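Local coordinates for protein HNH endonuclease (PDB 5H0M) that probably nicks DNA as a zinc-containing HNH endonuclease of a deep-sea thermophilic bacteriophage, at residues A[119-122]-A[123-127]. Residues are numbered along the deposited sequence; the frame is centred on the assembly and turned at random.
Sequences NRKT and AEDKR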
loop_
_atom_site.group_PDB
_atom_site.type_symbol
_atom_site.label_atom_id
_atom_site.label_comp_id
_atom_site.label_asym_id
_atom_site.label_seq_id
_atom_site.Cartn_x
_atom_site.Cartn_y
_atom_site.Cartn_z
ATOM N N ASN A 119 0.060 -11.071 0.014
ATOM C CA ASN A 119 0.587 -11.954 1.045
ATOM C C ASN A 119 2.089 -12.156 0.902
ATOM O O ASN A 119 2.840 -12.098 1.888
ATOM C CB ASN A 119 -0.144 -13.294 0.973
ATOM C CG ASN A 119 0.252 -14.233 2.085
ATOM O OD1 ASN A 119 -0.089 -14.009 3.252
ATOM N ND2 ASN A 119 0.978 -15.292 1.737
ATOM N N ARG A 120 2.550 -12.382 -0.321
ATOM C CA ARG A 120 3.976 -12.535 -0.577
ATOM C C ARG A 120 4.719 -11.269 -0.185
ATOM O O ARG A 120 5.765 -11.329 0.455
ATOM C CB ARG A 120 4.235 -12.877 -2.052
ATOM C CG ARG A 120 5.691 -12.851 -2.450
ATOM C CD ARG A 120 5.950 -13.384 -3.839
ATOM N NE ARG A 120 5.224 -12.655 -4.878
ATOM C CZ ARG A 120 5.330 -12.897 -6.183
ATOM N NH1 ARG A 120 6.138 -13.855 -6.634
ATOM N NH2 ARG A 120 4.630 -12.175 -7.053
ATOM N N LYS A 121 4.183 -10.124 -0.596
ATOM C CA LYS A 121 4.825 -8.838 -0.314
ATOM C C LYS A 121 4.885 -8.583 1.180
ATOM O O LYS A 121 5.861 -8.014 1.681
ATOM C CB LYS A 121 4.110 -7.685 -1.003
ATOM C CG LYS A 121 4.750 -6.323 -0.716
ATOM C CD LYS A 121 4.218 -5.235 -1.613
ATOM C CE LYS A 121 4.910 -3.920 -1.277
ATOM N NZ LYS A 121 4.617 -3.409 0.088
ATOM N N THR A 122 3.858 -9.000 1.912
ATOM C CA THR A 122 3.859 -8.829 3.371
ATOM C C THR A 122 5.042 -9.561 3.996
ATOM O O THR A 122 5.730 -9.021 4.861
ATOM C CB THR A 122 2.533 -9.297 3.977
ATOM O OG1 THR A 122 1.489 -8.445 3.500
ATOM C CG2 THR A 122 2.571 -9.264 5.506
ATOM N N ALA A 123 5.309 -10.778 3.541
ATOM C CA ALA A 123 6.446 -11.542 4.056
ATOM C C ALA A 123 7.778 -10.908 3.693
ATOM O O ALA A 123 8.702 -10.796 4.511
ATOM C CB ALA A 123 6.377 -12.966 3.546
ATOM N N GLU A 124 7.880 -10.467 2.449
ATOM C CA GLU A 124 9.071 -9.759 1.986
ATOM C C GLU A 124 9.333 -8.520 2.822
ATOM O O GLU A 124 10.488 -8.200 3.158
ATOM C CB GLU A 124 8.880 -9.345 0.517
ATOM C CG GLU A 124 8.816 -10.540 -0.410
ATOM C CD GLU A 124 8.452 -10.192 -1.838
ATOM O OE1 GLU A 124 8.181 -9.015 -2.117
ATOM O OE2 GLU A 124 8.450 -11.134 -2.668
ATOM N N ASP A 125 8.272 -7.793 3.151
ATOM C CA ASP A 125 8.420 -6.557 3.898
ATOM C C ASP A 125 8.826 -6.800 5.344
ATOM O O ASP A 125 9.500 -5.961 5.944
ATOM C CB ASP A 125 7.149 -5.707 3.811
ATOM C CG ASP A 125 6.986 -5.031 2.457
ATOM O OD1 ASP A 125 7.933 -5.030 1.634
ATOM O OD2 ASP A 125 5.892 -4.503 2.221
ATOM N N LYS A 126 8.434 -7.939 5.904
ATOM C CA LYS A 126 8.905 -8.300 7.253
ATOM C C LYS A 126 10.410 -8.496 7.270
ATOM O O LYS A 126 11.066 -8.149 8.249
ATOM C CB LYS A 126 8.186 -9.542 7.766
ATOM C CG LYS A 126 6.734 -9.262 8.112
ATOM C CD LYS A 126 5.994 -10.491 8.599
ATOM C CE LYS A 126 4.563 -10.122 8.971
ATOM N NZ LYS A 126 3.640 -11.287 8.906
ATOM N N ARG A 127 10.971 -9.004 6.176
ATOM C CA ARG A 127 12.434 -9.137 6.095
ATOM C C ARG A 127 13.118 -7.766 6.026
ATOM O O ARG A 127 14.251 -7.608 6.480
ATOM C CB ARG A 127 12.847 -10.008 4.916
ATOM C CG ARG A 127 12.466 -11.486 5.086
ATOM C CD ARG A 127 13.049 -12.401 4.016
ATOM N NE ARG A 127 12.471 -12.263 2.667
ATOM C CZ ARG A 127 11.463 -12.969 2.164
ATOM N NH1 ARG A 127 10.807 -13.877 2.889
ATOM N NH2 ARG A 127 11.091 -12.752 0.922
#
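The side chains of Glu-124 and Arg-120, one helical turn apart, run side by side in the same direction, with carboxylate and guanidinium planes 32° apart. Glu-124 OE2 lies well out of the guanidinium plane, 4.2 Å from Arg-120 NE, and no N-H points at it, so any attraction is probably one of charge alone; OE2 is closer to Arg-120 CG, at 3.3 Å. Arginine suits this place because its long chain, bent at chi3 (58°), carries the head past this carboxylate to a salt bridge with Glu-82. The short Asp-125 side chain keeps its carboxylate near the helix, where the longer Lys-121, turning only at chi4 (-65°), brings NZ to the syn lone pair of OD2, at 2.7 Å, in an i to i+4 salt bridge. The ammonium also forms a salt bridge with Asp-92 and hydrogen bonds to the carbonyls of His-93 and Ile-94: four oxygens for three N-H groups, so the buried charge is probably well compensated. Thr-122 OG1 hydrogen-bonds to His-118 O one turn earlier, which lets a polar residue sit against the helix backbone. Lys-121 thus ties helix 115-129 to the end of strand 90-93 and the residue after it, while Arg-120, next to the zinc site that this helix helps build with Cys-117, reaches Glu-82 just beyond helix 77-81.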